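PDB 5GKV: esterase A from Caulobacter crescentus, which is a penicillin-binding-protein homologue of the beta-lactamase family and probably hydrolyses esters through an active-site serine. Local coordinates for residues A[70-79]-A[210-221]; A[340-348]-A[359-370]. All coordinates share one frame; numbering follows the deposited sequence.

Contact 1: A[70-79]-A[210-221]; sequences FGPDTLTALF and LPDSEHDRVADL
Leu75 and Val218 form an isolated beta bridge that attaches the loop 210-221 to the entry of strand 76-77, an outer strand of the small three-stranded sheet of this beta-lactamase-type fold. Leu75 N donates to Arg217 O (2.8 Å), and Ala219 N returns a bond to Leu75 O (2.7 Å), so both polar backbone atoms of Leu75 are used by the loop. The side chain of Leu75 lies across Arg217, with its CD1 methyl over the centre of one face of the guanidinium, 3.5 Å above the plane. The edges of the same group do the polar work. NH1 reaches Asp73 O at 2.8 Å, nearly in the guanidinium plane, while NE and NH2 grip Glu214 side-on, both landing on the anti side of OE1. NH1 also has a salt bridge to Asp205, and the bonds to Glu214 and Asp73 O, all close to the guanidinium plane, should limit its rotation. CG of Arg217 stands between its own N and carbonyl carbon (chi1 65°), and from there the chain runs extended past Asp73 O. Leu75 CD1 also meets Leu210 CD1, 3.8 Å away. Ala219 turns its methyl toward segment 70-79 and sits against Thr74 CG2 (3.8 Å), and that threonine methyl in turn covers the centre of the Phe70 ring. Farther along, Leu221 approaches Phe79 from the opposite direction, bringing CD1 in plane to the ring edge, 3.6 Å from CZ. Past the bridge a water links the backbones, accepting from Ala77 N and donating to Ala219 O at 3.0 Å.

Contact 2: A[340-348]-A[359-370]; sequences HSGWGGSCA and AYVMNKQGNALI
Met362 curls under the turn at Gly344 and Gly345 and fills the hollow left by two residues without side chains. Its chain bends at chi2 (-55°) and again at chi3, which lays SD beneath Ser346 N at 3.3 Å and puts CE against Gly344 O. Gln365 fills the neighbouring hollow at Gly344 with its CB and CG, CB 3.8 Å from Gly344 CA. Its amide then stands nearly upright to the Trp343 indole, the planes 77° apart, with NE2 at the ring edge 3.5 Å from CD1. At the far end of the indole, Leu369 brings CD2 obliquely to within 3.7 Å of Trp343 CZ3. Tyr360 offers a ring edge to Gly345, CD2 lying 3.3 Å from Gly345 O, while its hydroxyl goes to Glu40. Two backbone bonds between Cys347 and Tyr360 tie the strands, and Gly366 N binds Gly344 O almost straight (173°). A water bridges Gly344 N and Ala368 O. The type II turn Gly342 to Gly345 links strands 338-341 and 347-351, with the exit of strand 356-362 packed against it; His-Ser-Gly where many relatives carry Lys-Thr-Gly, followed by Trp-Gly-Gly, is consistent with the active-site strand and turn of family VIII esterases.

In the fold
The two contacts lie about 15 Å apart, centre to centre, and touch each other. Asp220 O of contact 1 and Asn363 ND2 of contact 2 are 3.0 Å apart, a probable hydrogen bond, and Thr76 CG2 packs on Met362 O at 3.4 Å. Phe79 meets Trp343 edge-to-face, while Ser346 OG, bonded chiefly to Thr81, also makes a weak bond to Leu78 O. Segment 70-79 runs directly into Ser80, which opens the SxxK sequence and is by family resemblance the probable nucleophile. Its OG bonds to Ser341 O and, weakly, to Trp343 N. Contact 1 thus holds the loop 210-221 to the chain just ahead of that serine, and contact 2 places the strand and turn beside it.

Contact 1: A[70-79]-A[210-221]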
loop_
_atom_site.group_PDB
_atom_site.type_symbol
_atom_site.label_atom_id
_atom_site.label_comp_id
_atom_site.label_asym_id
_atom_site.label_seq_id
_atom_site.Cartn_x
_atom_site.Cartn_y
_atom_site.Cartn_z
ATOM N N PHE A 70 13.950 12.784 -11.965
ATOM C CA PHE A 70 13.151 11.630 -11.549
ATOM C C PHE A 70 13.043 10.690 -12.745
ATOM O O PHE A 70 12.316 10.981 -13.700
ATOM C CB PHE A 70 11.777 12.098 -11.081
ATOM C CG PHE A 70 11.039 11.104 -10.218
ATOM C CD1 PHE A 70 10.381 10.011 -10.799
ATOM C CD2 PHE A 70 10.981 11.264 -8.836
ATOM C CE1 PHE A 70 9.674 9.123 -10.025
ATOM C CE2 PHE A 70 10.275 10.365 -8.043
ATOM C CZ PHE A 70 9.635 9.287 -8.625
ATOM N N GLY A 71 13.769 9.575 -12.703
ATOM C CA GLY A 71 14.073 8.831 -13.908
ATOM C C GLY A 71 13.680 7.369 -13.859
ATOM O O GLY A 71 13.039 6.905 -12.907
ATOM N N PRO A 72 14.077 6.611 -14.894
ATOM C CA PRO A 72 13.642 5.206 -14.997
ATOM C C PRO A 72 14.003 4.338 -13.808
ATOM O O PRO A 72 13.251 3.400 -13.502
ATOM C CB PRO A 72 14.357 4.715 -16.269
ATOM C CG PRO A 72 14.516 5.913 -17.098
ATOM C CD PRO A 72 14.741 7.068 -16.131
ATOM N N ASP A 73 15.129 4.595 -13.138
ATOM C CA ASP A 73 15.544 3.750 -12.025
ATOM C C ASP A 73 15.349 4.431 -10.672
ATOM O O ASP A 73 15.837 3.931 -9.654
ATOM C CB ASP A 73 17.006 3.316 -12.228
ATOM C CG ASP A 73 17.241 2.658 -13.609
ATOM O OD1 ASP A 73 16.393 1.843 -14.066
ATOM O OD2 ASP A 73 18.268 2.976 -14.258
ATOM N N THR A 74 14.633 5.553 -10.628
ATOM C CA THR A 74 14.423 6.249 -9.366
ATOM C C THR A 74 13.410 5.484 -8.511
ATOM O O THR A 74 12.258 5.315 -8.925
ATOM C CB THR A 74 13.919 7.669 -9.620
ATOM O OG1 THR A 74 14.933 8.458 -10.242
ATOM C CG2 THR A 74 13.487 8.318 -8.312
ATOM N N LEU A 75 13.822 5.045 -7.319
ATOM C CA LEU A 75 12.928 4.416 -6.344
ATOM C C LEU A 75 12.352 5.459 -5.395
ATOM O O LEU A 75 12.996 6.474 -5.108
ATOM C CB LEU A 75 13.669 3.359 -5.512
ATOM C CG LEU A 75 14.197 2.150 -6.274
ATOM C CD1 LEU A 75 15.104 1.315 -5.366
ATOM C CD2 LEU A 75 12.994 1.341 -6.757
ATOM N N THR A 76 11.133 5.201 -4.900
ATOM C CA THR A 76 10.498 6.093 -3.929
ATOM C C THR A 76 9.852 5.265 -2.831
ATOM O O THR A 76 9.277 4.205 -3.096
ATOM C CB THR A 76 9.426 7.020 -4.574
ATOM O OG1 THR A 76 9.995 7.709 -5.696
ATOM C CG2 THR A 76 8.944 8.083 -3.591
ATOM N N ALA A 77 9.931 5.759 -1.602
ATOM C CA ALA A 77 9.151 5.173 -0.514
ATOM C C ALA A 77 7.653 5.214 -0.827
ATOM O O ALA A 77 7.116 6.250 -1.207
ATOM C CB ALA A 77 9.439 5.923 0.789
ATOM N N LEU A 78 6.972 4.081 -0.626
ATOM C CA LEU A 78 5.565 3.939 -0.984
ATOM C C LEU A 78 4.615 4.201 0.177
ATOM O O LEU A 78 3.415 4.380 -0.054
ATOM C CB LEU A 78 5.293 2.522 -1.523
ATOM C CG LEU A 78 6.120 2.081 -2.729
ATOM C CD1 LEU A 78 5.790 0.601 -3.104
ATOM C CD2 LEU A 78 5.919 3.037 -3.936
ATOM N N PHE A 79 5.123 4.219 1.406
ATOM C CA PHE A 79 4.324 4.297 2.631
ATOM C C PHE A 79 3.189 3.280 2.516
ATOM O O PHE A 79 3.455 2.138 2.116
ATOM C CB PHE A 79 3.916 5.749 2.878
ATOM C CG PHE A 79 5.099 6.631 3.127
ATOM C CD1 PHE A 79 5.743 6.597 4.357
ATOM C CD2 PHE A 79 5.619 7.425 2.119
ATOM C CE1 PHE A 79 6.873 7.369 4.583
ATOM C CE2 PHE A 79 6.740 8.202 2.340
ATOM C CZ PHE A 79 7.368 8.174 3.567
ATOM N N LEU A 210 15.152 -2.796 1.595
ATOM C CA LEU A 210 15.950 -2.334 0.472
ATOM C C LEU A 210 17.431 -2.405 0.807
ATOM O O LEU A 210 17.873 -1.698 1.727
ATOM C CB LEU A 210 15.554 -0.898 0.125
ATOM C CG LEU A 210 16.117 -0.326 -1.166
ATOM C CD1 LEU A 210 15.570 -1.054 -2.390
ATOM C CD2 LEU A 210 15.793 1.183 -1.212
ATOM N N PRO A 211 18.229 -3.218 0.108
ATOM C CA PRO A 211 19.669 -3.282 0.407
ATOM C C PRO A 211 20.365 -1.949 0.157
ATOM O O PRO A 211 19.966 -1.163 -0.709
ATOM C CB PRO A 211 20.190 -4.361 -0.554
ATOM C CG PRO A 211 18.985 -5.144 -0.963
ATOM C CD PRO A 211 17.839 -4.174 -0.943
ATOM N N ASP A 212 21.442 -1.717 0.920
ATOM C CA ASP A 212 22.214 -0.482 0.800
ATOM C C ASP A 212 22.609 -0.168 -0.639
ATOM O O ASP A 212 22.700 1.012 -1.008
ATOM C CB ASP A 212 23.497 -0.553 1.639
ATOM C CG ASP A 212 23.266 -0.310 3.123
ATOM O OD1 ASP A 212 22.142 -0.517 3.609
ATOM O OD2 ASP A 212 24.234 0.082 3.813
ATOM N N SER A 213 22.878 -1.196 -1.456
ATOM C CA SER A 213 23.335 -0.970 -2.832
ATOM C C SER A 213 22.314 -0.213 -3.678
ATOM O O SER A 213 22.677 0.363 -4.719
ATOM C CB SER A 213 23.640 -2.301 -3.506
ATOM O OG SER A 213 22.477 -3.111 -3.521
ATOM N N GLU A 214 21.048 -0.213 -3.266
ATOM C CA GLU A 214 19.983 0.492 -3.970
ATOM C C GLU A 214 19.703 1.884 -3.413
ATOM O O GLU A 214 18.877 2.608 -3.987
ATOM C CB GLU A 214 18.688 -0.330 -3.914
ATOM C CG GLU A 214 18.854 -1.786 -4.303
ATOM C CD GLU A 214 19.647 -1.949 -5.579
ATOM O OE1 GLU A 214 19.241 -1.383 -6.623
ATOM O OE2 GLU A 214 20.687 -2.639 -5.537
ATOM N N HIS A 215 20.350 2.279 -2.315
ATOM C CA HIS A 215 19.919 3.499 -1.631
ATOM C C HIS A 215 20.203 4.756 -2.443
ATOM O O HIS A 215 19.473 5.742 -2.312
ATOM C CB HIS A 215 20.576 3.612 -0.259
ATOM C CG HIS A 215 20.024 2.652 0.747
ATOM N ND1 HIS A 215 20.303 2.742 2.094
ATOM C CD2 HIS A 215 19.219 1.573 0.600
ATOM C CE1 HIS A 215 19.697 1.756 2.733
ATOM N NE2 HIS A 215 19.028 1.035 1.850
ATOM N N ASP A 216 21.230 4.740 -3.299
ATOM C CA ASP A 216 21.599 5.955 -4.020
ATOM C C ASP A 216 20.573 6.361 -5.067
ATOM O O ASP A 216 20.581 7.522 -5.492
ATOM C CB ASP A 216 22.975 5.807 -4.684
ATOM C CG ASP A 216 24.120 5.805 -3.670
ATOM O OD1 ASP A 216 25.263 5.444 -4.058
ATOM O OD2 ASP A 216 23.874 6.161 -2.488
ATOM N N ARG A 217 19.692 5.454 -5.498
ATOM C CA ARG A 217 18.662 5.829 -6.466
ATOM C C ARG A 217 17.302 6.069 -5.814
ATOM O O ARG A 217 16.289 6.172 -6.522
ATOM C CB ARG A 217 18.557 4.777 -7.576
ATOM C CG ARG A 217 18.087 3.393 -7.147
ATOM C CD ARG A 217 18.508 2.350 -8.204
ATOM N NE ARG A 217 18.057 0.994 -7.894
ATOM C CZ ARG A 217 16.908 0.469 -8.319
ATOM N NH1 ARG A 217 16.080 1.191 -9.067
ATOM N NH2 ARG A 217 16.583 -0.776 -8.000
ATOM N N VAL A 218 17.261 6.165 -4.490
ATOM C CA VAL A 218 16.033 6.474 -3.767
ATOM C C VAL A 218 15.822 7.985 -3.762
ATOM O O VAL A 218 16.726 8.750 -3.404
ATOM C CB VAL A 218 16.095 5.920 -2.338
ATOM C CG1 VAL A 218 14.920 6.467 -1.503
ATOM C CG2 VAL A 218 16.062 4.410 -2.374
ATOM N N ALA A 219 14.619 8.417 -4.141
ATOM C CA ALA A 219 14.316 9.840 -4.229
ATOM C C ALA A 219 14.273 10.475 -2.849
ATOM O O ALA A 219 13.843 9.852 -1.881
ATOM C CB ALA A 219 12.966 10.042 -4.922
ATOM N N ASP A 220 14.721 11.729 -2.760
ATOM C CA ASP A 220 14.383 12.568 -1.615
ATOM C C ASP A 220 12.878 12.731 -1.506
ATOM O O ASP A 220 12.167 12.817 -2.508
ATOM C CB ASP A 220 14.956 13.988 -1.755
ATOM C CG ASP A 220 16.459 14.043 -1.699
ATOM O OD1 ASP A 220 17.099 13.064 -1.264
ATOM O OD2 ASP A 220 16.991 15.099 -2.094
ATOM N N LEU A 221 12.404 12.883 -0.281
ATOM C CA LEU A 221 11.023 13.244 -0.029
ATOM C C LEU A 221 10.931 14.706 0.385
ATOM O O LEU A 221 11.840 15.256 1.015
ATOM C CB LEU A 221 10.431 12.354 1.064
ATOM C CG LEU A 221 10.403 10.864 0.720
ATOM C CD1 LEU A 221 9.974 10.064 1.931
ATOM C CD2 LEU A 221 9.434 10.649 -0.440
HETATM O O HOH W 1 17.306 8.627 -8.791
HETATM O O HOH W 2 11.786 7.901 -1.014
#

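Contact 2: A[340-348]-A[359-370]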
loop_
_atom_site.group_PDB
_atom_site.type_symbol
_atom_site.label_atom_id
_atom_site.label_comp_id
_atom_site.label_asym_id
_atom_site.label_seq_id
_atom_site.Cartn_x
_atom_site.Cartn_y
_atom_site.Cartn_z
ATOM N N HIS A 340 -4.461 0.318 -2.908
ATOM C CA HIS A 340 -4.181 1.000 -1.660
ATOM C C HIS A 340 -3.432 2.281 -1.979
ATOM O O HIS A 340 -2.770 2.392 -3.021
ATOM C CB HIS A 340 -3.392 0.109 -0.689
ATOM C CG HIS A 340 -3.723 0.348 0.755
ATOM N ND1 HIS A 340 -3.326 1.482 1.435
ATOM C CD2 HIS A 340 -4.404 -0.408 1.651
ATOM C CE1 HIS A 340 -3.773 1.425 2.681
ATOM N NE2 HIS A 340 -4.426 0.285 2.838
ATOM N N SER A 341 -3.577 3.256 -1.094
ATOM C CA SER A 341 -2.919 4.538 -1.248
ATOM C C SER A 341 -1.918 4.738 -0.120
ATOM O O SER A 341 -1.957 4.046 0.899
ATOM C CB SER A 341 -3.940 5.687 -1.267
ATOM O OG SER A 341 -4.886 5.467 -2.299
ATOM N N GLY A 342 -1.029 5.706 -0.313
ATOM C CA GLY A 342 0.061 5.928 0.611
ATOM C C GLY A 342 0.107 7.367 1.086
ATOM O O GLY A 342 -0.350 8.293 0.406
ATOM N N TRP A 343 0.653 7.533 2.291
ATOM C CA TRP A 343 0.926 8.840 2.880
ATOM C C TRP A 343 1.576 9.782 1.870
ATOM O O TRP A 343 2.651 9.497 1.339
ATOM C CB TRP A 343 1.845 8.653 4.096
ATOM C CG TRP A 343 2.231 9.936 4.761
ATOM C CD1 TRP A 343 3.355 10.686 4.524
ATOM C CD2 TRP A 343 1.506 10.614 5.792
ATOM N NE1 TRP A 343 3.360 11.804 5.337
ATOM C CE2 TRP A 343 2.240 11.779 6.125
ATOM C CE3 TRP A 343 0.312 10.351 6.469
ATOM C CZ2 TRP A 343 1.813 12.674 7.100
ATOM C CZ3 TRP A 343 -0.107 11.241 7.440
ATOM C CH2 TRP A 343 0.640 12.391 7.745
ATOM N N GLY A 344 0.931 10.907 1.605
ATOM C CA GLY A 344 1.491 11.902 0.719
ATOM C C GLY A 344 0.983 11.842 -0.709
ATOM O O GLY A 344 1.126 12.832 -1.441
ATOM N N GLY A 345 0.399 10.721 -1.130
ATOM C CA GLY A 345 -0.335 10.740 -2.383
ATOM C C GLY A 345 -0.118 9.584 -3.343
ATOM O O GLY A 345 -0.837 9.504 -4.337
ATOM N N SER A 346 0.838 8.687 -3.075
ATOM C CA SER A 346 1.037 7.549 -3.969
ATOM C C SER A 346 -0.161 6.594 -3.927
ATOM O O SER A 346 -0.958 6.584 -2.982
ATOM C CB SER A 346 2.322 6.791 -3.608
ATOM O OG SER A 346 2.184 6.030 -2.403
ATOM N N CYS A 347 -0.283 5.767 -4.966
ATOM C CA CYS A 347 -1.329 4.751 -4.956
ATOM C C CYS A 347 -1.021 3.704 -6.014
ATOM O O CYS A 347 -0.239 3.937 -6.942
ATOM C CB CYS A 347 -2.719 5.355 -5.208
ATOM S SG CYS A 347 -2.979 5.866 -6.946
ATOM N N ALA A 348 -1.670 2.550 -5.869
ATOM C CA ALA A 348 -1.665 1.526 -6.904
ATOM C C ALA A 348 -3.012 0.820 -6.862
ATOM O O ALA A 348 -3.553 0.584 -5.776
ATOM C CB ALA A 348 -0.519 0.532 -6.714
ATOM N N ALA A 359 -0.472 2.950 -11.292
ATOM C CA ALA A 359 0.147 3.427 -10.066
ATOM C C ALA A 359 0.662 4.837 -10.282
ATOM O O ALA A 359 1.162 5.169 -11.358
ATOM C CB ALA A 359 1.299 2.508 -9.624
ATOM N N TYR A 360 0.526 5.661 -9.249
ATOM C CA TYR A 360 1.098 7.001 -9.205
ATOM C C TYR A 360 2.103 7.030 -8.061
ATOM O O TYR A 360 1.747 6.717 -6.920
ATOM C CB TYR A 360 -0.006 8.035 -9.000
ATOM C CG TYR A 360 0.473 9.432 -8.670
ATOM C CD1 TYR A 360 0.980 10.273 -9.668
ATOM C CD2 TYR A 360 0.388 9.921 -7.373
ATOM C CE1 TYR A 360 1.408 11.559 -9.364
ATOM C CE2 TYR A 360 0.803 11.187 -7.066
ATOM C CZ TYR A 360 1.311 12.008 -8.060
ATOM O OH TYR A 360 1.729 13.284 -7.736
ATOM N N VAL A 361 3.349 7.395 -8.360
ATOM C CA VAL A 361 4.416 7.379 -7.363
ATOM C C VAL A 361 5.132 8.721 -7.440
ATOM O O VAL A 361 5.627 9.100 -8.506
ATOM C CB VAL A 361 5.394 6.216 -7.594
ATOM C CG1 VAL A 361 6.531 6.284 -6.571
ATOM C CG2 VAL A 361 4.642 4.851 -7.489
ATOM N N MET A 362 5.177 9.445 -6.327
ATOM C CA MET A 362 5.743 10.790 -6.352
ATOM C C MET A 362 6.505 11.033 -5.063
ATOM O O MET A 362 6.379 10.279 -4.099
ATOM C CB MET A 362 4.653 11.863 -6.539
ATOM C CG MET A 362 3.849 12.207 -5.257
ATOM S SD MET A 362 3.039 10.834 -4.362
ATOM C CE MET A 362 3.626 11.165 -2.700
ATOM N N ASN A 363 7.288 12.116 -5.032
ATOM C CA ASN A 363 8.050 12.399 -3.825
ATOM C C ASN A 363 7.686 13.712 -3.142
ATOM O O ASN A 363 8.141 13.936 -2.017
ATOM C CB ASN A 363 9.569 12.350 -4.098
ATOM C CG ASN A 363 10.029 13.340 -5.156
ATOM O OD1 ASN A 363 9.227 13.961 -5.835
ATOM N ND2 ASN A 363 11.351 13.457 -5.321
ATOM N N LYS A 364 6.860 14.556 -3.747
ATOM C CA LYS A 364 6.284 15.692 -3.027
ATOM C C LYS A 364 5.007 15.233 -2.314
ATOM O O LYS A 364 4.010 14.878 -2.954
ATOM C CB LYS A 364 6.015 16.865 -3.961
ATOM C CG LYS A 364 5.399 18.077 -3.234
ATOM C CD LYS A 364 5.247 19.261 -4.181
ATOM C CE LYS A 364 4.515 20.435 -3.517
ATOM N NZ LYS A 364 5.304 20.982 -2.368
ATOM N N GLN A 365 5.045 15.232 -0.985
ATOM C CA GLN A 365 3.936 14.716 -0.190
ATOM C C GLN A 365 2.853 15.774 -0.036
ATOM O O GLN A 365 3.137 16.906 0.359
ATOM C CB GLN A 365 4.450 14.267 1.177
ATOM C CG GLN A 365 5.509 13.182 1.056
ATOM C CD GLN A 365 5.959 12.623 2.406
ATOM O OE1 GLN A 365 6.117 13.357 3.379
ATOM N NE2 GLN A 365 6.147 11.319 2.464
ATOM N N GLY A 366 1.616 15.410 -0.363
ATOM C CA GLY A 366 0.470 16.250 -0.086
ATOM C C GLY A 366 -0.098 15.931 1.284
ATOM O O GLY A 366 0.485 15.191 2.075
ATOM N N ASN A 367 -1.268 16.497 1.569
ATOM C CA ASN A 367 -1.893 16.233 2.860
ATOM C C ASN A 367 -3.234 15.519 2.721
ATOM O O ASN A 367 -4.048 15.548 3.653
ATOM C CB ASN A 367 -2.054 17.532 3.652
ATOM C CG ASN A 367 -3.153 18.415 3.101
ATOM O OD1 ASN A 367 -3.354 18.492 1.886
ATOM N ND2 ASN A 367 -3.882 19.082 3.998
ATOM N N ALA A 368 -3.493 14.891 1.575
ATOM C CA ALA A 368 -4.660 14.034 1.415
ATOM C C ALA A 368 -4.269 12.610 1.789
ATOM O O ALA A 368 -3.369 12.025 1.175
ATOM C CB ALA A 368 -5.202 14.092 -0.014
ATOM N N LEU A 369 -4.940 12.051 2.802
ATOM C CA LEU A 369 -4.596 10.705 3.240
ATOM C C LEU A 369 -4.880 9.682 2.144
ATOM O O LEU A 369 -4.106 8.736 1.950
ATOM C CB LEU A 369 -5.364 10.374 4.519
ATOM C CG LEU A 369 -4.978 11.304 5.673
ATOM C CD1 LEU A 369 -6.065 11.382 6.747
ATOM C CD2 LEU A 369 -3.646 10.857 6.266
ATOM N N ILE A 370 -5.993 9.852 1.426
ATOM C CA ILE A 370 -6.296 9.082 0.225
ATOM C C ILE A 370 -6.916 10.036 -0.785
ATOM O O ILE A 370 -7.390 11.124 -0.442
ATOM C CB ILE A 370 -7.250 7.887 0.479
ATOM C CG1 ILE A 370 -8.557 8.375 1.103
ATOM C CG2 ILE A 370 -6.589 6.845 1.379
ATOM C CD1 ILE A 370 -9.513 7.256 1.484
HETATM O O HOH W 3 -2.869 9.305 -0.631
HETATM O O HOH W 4 -1.239 11.596 3.020
#